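Local coordinates for protein delta-aminolevulinic acid dehydratase (Toxoplasma gondii ME49, PDB 3OBK) that catalyses the condensation of two molecules of 5-aminolevulinic acid to porphobilinogen, an early step of tetrapyrrole biosynthesis, as porphobilinogen synthase, at residues S63-Q67 with Y296-K300; M91-K95 with L114-I119; E107-P111 with K167-T171; G188-R194 with D256-D262. One frame throughout, in Å; residues are numbered along the deposited sequence.

All four contacts belong to one TIM barrel. Interaction 1 brackets the chain: the other three fall between residues 63-67 and 296-300, and its centre lies about 33 Å from that of interaction 4, across the middle of the subunit. Interactions 2 and 3 alternate along the chain, their centres about 11 Å apart, and touch where Pro-116 of helix 114-125 meets Asn-110, Pro-111 and Thr-171. Interaction 4 follows later; Ala-169 of helix 158-175 packs on Ile-193 of helix 189-199, linking it to interaction 3. Successive outer helices are thus joined side by side, while interactions 1 and 4 also reach neighbouring subunits of the octamer.

Interaction 1 (S63-Q67 with Y296-K300); sequences SMPGQ and YAMLK. With EDO (1,2-ethanediol), chain O.
Tyr-296 reaches from its helix into the loop of residues 63-67 and is gripped at its hydroxyl. OH donates to Pro-65 O at 2.7 Å, meeting that oxygen at a C=O...O angle of 148° and tilted 21° from the carbonyl plane. The same OH accepts a nearly straight bond from Gln-67 NE2 at 2.9 Å; it lies in the plane of the Gln-67 amide, which stands perpendicular to the phenol ring. With CG anti to the backbone N (chi1 179°), the ring extends off helix 293-305, and its CE2 edge meets the Met-64 carbonyl carbon C in the ring plane, at 3.7 Å. Met-64 to Gln-67 form a type II beta turn, closed by Gln-67 N to Met-64 O, in the loop that leads into strand 68-70, close to the porphobilinogen pocket of this TIM barrel. Pro-65 covers the next helical turn: its CG lies 4.2 Å from Lys-300 CB, the two side chains running past each other in opposite directions. Lys-300 CG lies over the rim of one face of the Tyr-296 ring, and the bend at chi2 carries the chain on, bringing CE within 3.5 Å of Pro-65 O, while NZ continues to a salt bridge with Glu-310. Tyr-307 of a neighbouring subunit packs on both Pro-65 and Ala-297. Ala-297 CB itself rests 3.5 Å from Ser-63 O.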
# COMPACT_ATOMS: atom_id res chain seq x y z
N SER A 63 31.42 -17.01 31.18
CA SER A 63 30.38 -17.30 30.20
C SER A 63 30.32 -16.31 29.00
O SER A 63 29.40 -16.39 28.17
CB SER A 63 29.04 -17.38 30.90
OG SER A 63 28.81 -16.22 31.65
N MET A 64 31.29 -15.40 28.91
CA MET A 64 31.50 -14.57 27.71
C MET A 64 33.00 -14.54 27.36
O MET A 64 33.66 -13.53 27.52
CB MET A 64 31.03 -13.16 27.97
CG MET A 64 29.61 -13.07 28.41
SD MET A 64 29.07 -11.36 28.55
CE MET A 64 29.35 -10.74 26.90
N PRO A 65 33.54 -15.67 26.89
CA PRO A 65 34.99 -15.85 26.75
C PRO A 65 35.61 -14.79 25.86
O PRO A 65 35.04 -14.47 24.80
CB PRO A 65 35.10 -17.23 26.06
CG PRO A 65 33.78 -17.90 26.29
CD PRO A 65 32.79 -16.80 26.31
N GLY A 66 36.75 -14.25 26.28
CA GLY A 66 37.35 -13.09 25.63
C GLY A 66 36.96 -11.74 26.22
O GLY A 66 37.72 -10.78 26.07
N GLN A 67 35.79 -11.65 26.88
CA GLN A 67 35.34 -10.41 27.53
C GLN A 67 35.56 -10.43 29.04
O GLN A 67 35.44 -11.48 29.68
CB GLN A 67 33.85 -10.19 27.30
CG GLN A 67 33.40 -10.21 25.86
CD GLN A 67 34.19 -9.26 25.00
OE1 GLN A 67 34.27 -8.05 25.30
NE2 GLN A 67 34.78 -9.78 23.93
N TYR A 296 26.66 -14.16 21.68
CA TYR A 296 28.12 -14.14 21.71
C TYR A 296 28.71 -15.45 22.23
O TYR A 296 29.60 -16.02 21.64
CB TYR A 296 28.61 -12.96 22.59
CG TYR A 296 30.12 -12.84 22.73
CD1 TYR A 296 30.88 -12.21 21.74
CD2 TYR A 296 30.78 -13.35 23.84
CE1 TYR A 296 32.29 -12.08 21.87
CE2 TYR A 296 32.14 -13.23 23.98
CZ TYR A 296 32.90 -12.61 22.99
OH TYR A 296 34.27 -12.52 23.15
N ALA A 297 28.14 -15.92 23.33
CA ALA A 297 28.57 -17.18 23.95
C ALA A 297 28.40 -18.35 23.00
O ALA A 297 29.28 -19.21 22.89
CB ALA A 297 27.79 -17.42 25.23
N MET A 298 27.28 -18.39 22.28
CA MET A 298 27.05 -19.48 21.36
C MET A 298 28.15 -19.59 20.29
O MET A 298 28.66 -20.66 20.00
CB MET A 298 25.68 -19.33 20.71
CG MET A 298 24.55 -19.86 21.59
SD MET A 298 22.90 -19.43 20.97
CE MET A 298 22.91 -20.28 19.39
N LEU A 299 28.50 -18.45 19.71
CA LEU A 299 29.48 -18.38 18.65
C LEU A 299 30.81 -18.85 19.17
O LEU A 299 31.44 -19.71 18.55
CB LEU A 299 29.61 -16.94 18.11
CG LEU A 299 28.87 -16.63 16.81
CD1 LEU A 299 28.97 -15.19 16.34
CD2 LEU A 299 29.42 -17.54 15.72
N LYS A 300 31.22 -18.26 20.30
CA LYS A 300 32.48 -18.64 20.98
C LYS A 300 32.55 -20.10 21.35
O LYS A 300 33.55 -20.78 21.12
CB LYS A 300 32.68 -17.85 22.27
CG LYS A 300 33.28 -16.48 22.08
CD LYS A 300 34.82 -16.53 21.78
CE LYS A 300 35.33 -15.12 21.40
NZ LYS A 300 36.72 -15.10 20.95
C1 EDO O . 38.75 -7.40 26.82
O1 EDO O . 39.01 -8.70 27.41
C2 EDO O . 37.26 -7.06 26.73
O2 EDO O . 36.62 -6.95 28.02

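Interaction 2 (M91-K95 with L114-I119); sequences MLFPK and LLPRAI
Leu-92 and Pro-94 of strand 89-95 pack against Leu-114 and Leu-115 of helix 114-125, the first two elements of a beta-alpha-beta unit of the TIM barrel that strand 130-135 completes. The axes of the two short segments approach to 8.5 Å, and their N-to-C directions make an angle of 142°, so the helix runs back roughly against the strand. No hydrogen bond spans the interface; its side-chain contacts are all between apolar groups, and alternate strand residues face the helix, whereas Phe-93 between them points away to touch the bound porphobilinogen.

Among the branched side chains, Leu-115 sits at the centre. Its CG is anti to the backbone N (chi1 -161°), and its two methyls divide between successive inward-facing strand residues: CD1 presses on Leu-92 CB at 3.6 Å, while CD2 reaches Pro-94 CD at 3.9 Å. Leu-92 sends CD1 further along the helix to Ile-119 CG1, 4.0 Å away, with Ala-118 CB more loosely beside it.

Contacts with the proline ring divide between two helix residues. Its CG lies against Leu-115 CB, and its CB turns to Leu-114 CD2. Tyr-140 packs on both Pro-94 and Leu-115, and Leu-172 of helix 158-175 touches Leu-115 and Ile-119, joining this layer to the next helix.

Methyl-to-carbonyl contacts supplement the hydrocarbon packing: Leu-115 CD1 comes 3.7 Å from Leu-92 O, and Leu-114 CD2 lies 3.9 Å from Lys-95 O.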
# COMPACT_ATOMS: atom_id res chain seq x y z
N MET A 91 29.46 1.35 24.59
CA MET A 91 28.35 1.29 25.52
C MET A 91 28.99 0.77 26.81
O MET A 91 29.80 -0.14 26.76
CB MET A 91 27.32 0.33 24.91
CG MET A 91 25.91 0.34 25.41
SD MET A 91 24.85 -0.75 24.35
CE MET A 91 24.09 0.36 23.16
N LEU A 92 28.64 1.36 27.96
CA LEU A 92 29.28 1.02 29.24
C LEU A 92 28.33 0.51 30.31
O LEU A 92 27.35 1.15 30.65
CB LEU A 92 30.01 2.23 29.83
CG LEU A 92 30.87 3.09 28.94
CD1 LEU A 92 31.39 4.21 29.80
CD2 LEU A 92 32.01 2.29 28.29
N PHE A 93 28.66 -0.63 30.87
CA PHE A 93 27.87 -1.24 31.90
C PHE A 93 28.73 -1.37 33.16
O PHE A 93 29.89 -1.75 33.08
CB PHE A 93 27.44 -2.62 31.44
CG PHE A 93 26.56 -2.62 30.23
CD1 PHE A 93 25.21 -2.33 30.33
CD2 PHE A 93 27.05 -2.99 29.01
CE1 PHE A 93 24.39 -2.39 29.22
CE2 PHE A 93 26.25 -3.07 27.90
CZ PHE A 93 24.93 -2.77 27.99
N PRO A 94 28.19 -1.01 34.33
CA PRO A 94 28.93 -1.17 35.59
C PRO A 94 28.57 -2.44 36.37
O PRO A 94 27.40 -2.71 36.59
CB PRO A 94 28.49 0.04 36.39
CG PRO A 94 27.11 0.28 35.95
CD PRO A 94 26.98 -0.21 34.52
N LYS A 95 29.59 -3.20 36.76
CA LYS A 95 29.43 -4.21 37.81
C LYS A 95 29.61 -3.47 39.13
O LYS A 95 30.69 -3.03 39.46
CB LYS A 95 30.44 -5.37 37.61
CG LYS A 95 31.04 -6.05 38.87
CD LYS A 95 30.02 -6.73 39.77
CE LYS A 95 30.71 -7.76 40.75
NZ LYS A 95 31.81 -7.22 41.67
N LEU A 114 30.60 4.53 40.01
CA LEU A 114 31.54 3.96 39.03
C LEU A 114 31.22 4.41 37.60
O LEU A 114 32.09 4.90 36.90
CB LEU A 114 31.60 2.44 39.11
CG LEU A 114 32.48 1.73 38.07
CD1 LEU A 114 33.96 2.06 38.19
CD2 LEU A 114 32.26 0.25 38.19
N LEU A 115 29.98 4.27 37.17
CA LEU A 115 29.70 4.61 35.77
C LEU A 115 30.00 6.08 35.45
O LEU A 115 30.73 6.35 34.50
CB LEU A 115 28.28 4.22 35.34
CG LEU A 115 28.04 4.12 33.84
CD1 LEU A 115 29.10 3.23 33.18
CD2 LEU A 115 26.61 3.60 33.60
N PRO A 116 29.47 7.03 36.24
CA PRO A 116 29.84 8.42 35.93
C PRO A 116 31.34 8.68 35.92
O PRO A 116 31.81 9.44 35.11
CB PRO A 116 29.18 9.22 37.07
CG PRO A 116 28.02 8.45 37.42
CD PRO A 116 28.43 6.99 37.29
N ARG A 117 32.09 8.04 36.80
CA ARG A 117 33.54 8.22 36.80
C ARG A 117 34.17 7.59 35.55
O ARG A 117 35.15 8.11 35.02
CB ARG A 117 34.18 7.62 38.06
CG ARG A 117 33.93 8.42 39.31
CD ARG A 117 34.69 7.82 40.52
NE ARG A 117 33.93 6.75 41.19
CZ ARG A 117 34.27 5.47 41.30
NH1 ARG A 117 33.46 4.66 41.97
NH2 ARG A 117 35.40 4.96 40.78
N ALA A 118 33.63 6.47 35.10
CA ALA A 118 34.12 5.81 33.90
C ALA A 118 33.93 6.70 32.69
O ALA A 118 34.82 6.81 31.84
CB ALA A 118 33.42 4.48 33.70
N ILE A 119 32.76 7.34 32.63
CA ILE A 119 32.46 8.26 31.55
C ILE A 119 33.39 9.47 31.58
O ILE A 119 33.93 9.85 30.55
CB ILE A 119 31.02 8.78 31.63
CG1 ILE A 119 30.03 7.66 31.33
CG2 ILE A 119 30.81 9.96 30.69
CD1 ILE A 119 28.59 8.10 31.50

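Interaction 3 (E107-P111 with K167-T171); sequences ESYNP and KQAIT
The loop that follows barrel strand 89-95 folds onto outer helix 158-175 of the TIM barrel, with Tyr-109 laid against Lys-167. The Tyr-109 side chain takes the crowded position between its backbone N and carbonyl carbon (chi1 50°), which stands the ring alongside the extended lysine, both pointing the same way. Lys-167 CD sits over the centre of one ring face, 3.7 Å from the centroid and 13° off the normal, a CH-pi contact; CB covers the CD2 side of the ring. The ammonium at the far end makes only a weak hydrogen bond, NZ to Tyr-109 OH at 3.4 Å.

One helical turn on, Thr-171 meets the loop with both branches. OG1 lies 3.2 Å from Tyr-109 O and 3.1 Å from Lys-167 O, two acceptors for one proton. CG2 packs against Pro-111 CA at 3.7 Å.

Ser-108 packs on Gln-168, whose chain is extended beyond CG; the amide CD lies 3.9 Å from Ser-108 CB, and Gln-168 OE1 accepts from the backbone N of Ala-136. Inside the loop, Asn-110 ND2 donates to Glu-107 OE1, on the syn side of the carboxylate. A water bridges the segments, donating to Ser-108 O at 3.0 Å and accepting from Gln-168 NE2 at 3.2 Å.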
# COMPACT_ATOMS: atom_id res chain seq x y z
N GLU A 107 22.01 4.20 44.01
CA GLU A 107 23.37 4.31 43.48
C GLU A 107 23.38 4.64 41.97
O GLU A 107 24.38 5.13 41.45
CB GLU A 107 24.15 3.03 43.79
CG GLU A 107 25.63 2.99 43.35
CD GLU A 107 26.55 4.10 43.91
OE1 GLU A 107 26.27 4.69 44.99
OE2 GLU A 107 27.58 4.36 43.23
N SER A 108 22.28 4.38 41.27
CA SER A 108 22.15 4.67 39.84
C SER A 108 22.33 6.15 39.48
O SER A 108 22.83 6.46 38.39
CB SER A 108 20.80 4.18 39.31
OG SER A 108 19.71 4.88 39.88
N TYR A 109 21.93 7.05 40.38
CA TYR A 109 22.11 8.46 40.17
C TYR A 109 23.13 9.09 41.10
O TYR A 109 23.10 10.29 41.32
CB TYR A 109 20.77 9.21 40.24
CG TYR A 109 19.91 8.92 41.45
CD1 TYR A 109 20.08 9.62 42.63
CD2 TYR A 109 18.89 7.98 41.38
CE1 TYR A 109 19.27 9.38 43.73
CE2 TYR A 109 18.07 7.73 42.48
CZ TYR A 109 18.27 8.43 43.65
OH TYR A 109 17.47 8.17 44.73
N ASN A 110 24.07 8.30 41.61
CA ASN A 110 25.18 8.81 42.40
C ASN A 110 26.26 9.38 41.49
O ASN A 110 26.94 8.64 40.81
CB ASN A 110 25.75 7.69 43.27
CG ASN A 110 26.98 8.12 44.06
OD1 ASN A 110 27.38 9.29 44.04
ND2 ASN A 110 27.61 7.15 44.75
N PRO A 111 26.46 10.71 41.49
CA PRO A 111 27.40 11.32 40.54
C PRO A 111 28.88 11.01 40.76
O PRO A 111 29.72 11.36 39.93
CB PRO A 111 27.14 12.83 40.69
CG PRO A 111 26.31 13.01 41.87
CD PRO A 111 25.95 11.69 42.47
N LYS A 167 16.38 10.45 37.08
CA LYS A 167 17.52 10.91 37.84
C LYS A 167 18.78 10.30 37.28
O LYS A 167 19.75 11.00 37.10
CB LYS A 167 17.40 10.56 39.32
CG LYS A 167 16.35 11.33 40.10
CD LYS A 167 16.20 10.67 41.44
CE LYS A 167 15.29 11.38 42.39
NZ LYS A 167 15.60 10.89 43.78
N GLN A 168 18.73 9.01 37.00
CA GLN A 168 19.85 8.30 36.40
C GLN A 168 20.27 8.91 35.10
O GLN A 168 21.48 9.13 34.89
CB GLN A 168 19.54 6.83 36.15
CG GLN A 168 20.77 6.03 35.68
CD GLN A 168 20.47 4.59 35.40
OE1 GLN A 168 19.31 4.21 35.25
NE2 GLN A 168 21.50 3.77 35.36
N ALA A 169 19.32 9.16 34.21
CA ALA A 169 19.67 9.76 32.90
C ALA A 169 20.33 11.14 33.05
O ALA A 169 21.23 11.46 32.28
CB ALA A 169 18.45 9.83 31.92
N ILE A 170 19.88 11.95 34.01
CA ILE A 170 20.47 13.27 34.21
C ILE A 170 21.95 13.13 34.70
O ILE A 170 22.86 13.73 34.13
CB ILE A 170 19.60 14.18 35.15
CG1 ILE A 170 18.38 14.74 34.38
CG2 ILE A 170 20.40 15.34 35.69
CD1 ILE A 170 17.24 15.27 35.25
N THR A 171 22.19 12.30 35.70
CA THR A 171 23.52 12.05 36.18
C THR A 171 24.50 11.63 35.09
O THR A 171 25.64 12.11 35.05
CB THR A 171 23.51 10.96 37.28
OG1 THR A 171 22.61 11.35 38.33
CG2 THR A 171 24.87 10.81 37.87
O HOH W 1 24.31 4.75 36.44

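Interaction 4 (G188-R194 with D256-D262); sequences GRVSAIR and DASEGAD
Glu-259 lies across the first turn of helix 189-199, its chain extended beyond CG so that the carboxylate reaches the backbone amide of Ser-191. OE1 accepts from Ser-191 N at 3.0 Å (N-H...O 154°), met on its anti side and 24° out of the carboxylate plane, while Glu-259 CG packs on Ser-191 CB at 3.6 Å. Val-190 packs beside it: CG2 sits 3.4 Å from Asp-256 OD1, and CG1 turns to Ala-261 CB at 4.1 Å.

Water completes this shell. One molecule donates to both Asp-256 OD1 and Glu-259 OE1 and accepts from Val-190 N; another joins Glu-259 OE2 to Gly-188 N at the N-cap. At the far end, Arg-194 NH2 makes a long salt bridge to Asp-262 OD2 at 4.0 Å, and a water in the guanidinium plane accepts from NH2 at 2.9 Å and donates to Asp-262 OD2 and Gly-260 O.

Further out, a Schellman motif ends helix 247-258, Gly-260 taking the positive phi (102°) that turns the chain toward barrel strand 263-267. The side chain of Arg-189, salt-bridged by NE to Asp-184, comes to about 4 Å from a bound magnesium ion. Arg-194 is also held by Asp-198, and Asp-256 by Ser-211. Asp-262 OD1 pairs with Arg-25 of a neighbouring subunit, whose Gln-20 bonds to Ser-191 OG.

A carboxylate placed at the N-terminus of a TIM-barrel helix probably gains from the helix dipole, which would favour the ionised form of Glu-259.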
# COMPACT_ATOMS: atom_id res chain seq x y z
N GLY A 188 6.35 4.68 29.01
CA GLY A 188 6.44 6.13 29.02
C GLY A 188 7.76 6.72 29.44
O GLY A 188 7.88 7.93 29.52
N ARG A 189 8.79 5.91 29.66
CA ARG A 189 10.05 6.48 30.13
C ARG A 189 10.73 7.39 29.11
O ARG A 189 11.39 8.35 29.52
CB ARG A 189 11.02 5.38 30.66
CG ARG A 189 11.99 4.74 29.69
CD ARG A 189 11.33 3.73 28.75
NE ARG A 189 12.25 2.63 28.47
CZ ARG A 189 12.12 1.76 27.47
NH1 ARG A 189 11.12 1.85 26.62
NH2 ARG A 189 13.03 0.80 27.31
N VAL A 190 10.57 7.13 27.81
CA VAL A 190 11.30 7.93 26.82
C VAL A 190 10.92 9.39 26.96
O VAL A 190 11.76 10.25 27.10
CB VAL A 190 11.11 7.48 25.35
CG1 VAL A 190 11.80 8.47 24.44
CG2 VAL A 190 11.69 6.03 25.12
N SER A 191 9.64 9.66 26.95
CA SER A 191 9.19 11.04 26.99
C SER A 191 9.57 11.71 28.29
O SER A 191 9.89 12.90 28.29
CB SER A 191 7.68 11.13 26.84
OG SER A 191 7.25 12.48 26.74
N ALA A 192 9.51 10.95 29.39
CA ALA A 192 9.75 11.50 30.71
C ALA A 192 11.22 11.86 30.81
O ALA A 192 11.58 12.95 31.32
CB ALA A 192 9.35 10.51 31.80
N ILE A 193 12.07 10.96 30.32
CA ILE A 193 13.51 11.20 30.35
C ILE A 193 13.83 12.38 29.44
O ILE A 193 14.61 13.23 29.79
CB ILE A 193 14.34 9.98 29.92
CG1 ILE A 193 14.20 8.89 30.99
CG2 ILE A 193 15.77 10.41 29.75
CD1 ILE A 193 14.47 7.44 30.60
N ARG A 194 13.19 12.43 28.29
CA ARG A 194 13.44 13.50 27.35
C ARG A 194 13.21 14.89 27.98
O ARG A 194 14.01 15.79 27.78
CB ARG A 194 12.56 13.33 26.11
CG ARG A 194 12.81 14.36 25.00
CD ARG A 194 14.17 14.19 24.32
NE ARG A 194 15.24 14.93 24.98
CZ ARG A 194 16.53 14.66 24.86
NH1 ARG A 194 17.41 15.39 25.52
NH2 ARG A 194 16.95 13.67 24.08
N ASP A 256 7.67 5.27 20.95
CA ASP A 256 8.94 5.84 21.31
C ASP A 256 9.33 6.89 20.32
O ASP A 256 9.94 7.88 20.69
CB ASP A 256 10.04 4.78 21.41
CG ASP A 256 9.86 3.84 22.61
OD1 ASP A 256 9.19 4.17 23.65
OD2 ASP A 256 10.43 2.77 22.49
N ALA A 257 8.95 6.70 19.06
CA ALA A 257 9.13 7.73 18.04
C ALA A 257 8.44 9.02 18.44
O ALA A 257 9.05 10.10 18.41
CB ALA A 257 8.60 7.28 16.73
N SER A 258 7.17 8.93 18.81
CA SER A 258 6.41 10.16 19.07
C SER A 258 6.73 10.75 20.46
O SER A 258 6.47 11.93 20.70
CB SER A 258 4.91 9.92 18.89
OG SER A 258 4.48 8.94 19.79
N GLU A 259 7.33 9.96 21.34
CA GLU A 259 7.92 10.48 22.59
C GLU A 259 9.27 11.17 22.41
O GLU A 259 9.84 11.65 23.39
CB GLU A 259 8.03 9.34 23.62
CG GLU A 259 6.68 8.91 24.16
CD GLU A 259 6.74 7.76 25.19
OE1 GLU A 259 7.75 7.61 25.94
OE2 GLU A 259 5.71 7.02 25.26
N GLY A 260 9.83 11.18 21.20
CA GLY A 260 11.07 11.94 20.92
C GLY A 260 12.42 11.21 20.83
O GLY A 260 13.48 11.86 20.73
N ALA A 261 12.40 9.89 20.84
CA ALA A 261 13.62 9.10 20.69
C ALA A 261 14.34 9.49 19.40
O ALA A 261 13.72 9.89 18.41
CB ALA A 261 13.32 7.64 20.68
N ASP A 262 15.66 9.34 19.45
CA ASP A 262 16.56 9.59 18.35
C ASP A 262 16.88 8.30 17.56
O ASP A 262 17.21 8.36 16.37
CB ASP A 262 17.88 10.15 18.91
CG ASP A 262 17.70 11.47 19.62
OD1 ASP A 262 17.38 12.46 18.92
OD2 ASP A 262 17.92 11.54 20.86
O HOH W 2 5.56 4.22 26.22
O HOH W 3 9.62 1.12 24.37
O HOH W 4 8.75 4.99 26.21
O HOH W 5 15.75 11.76 22.20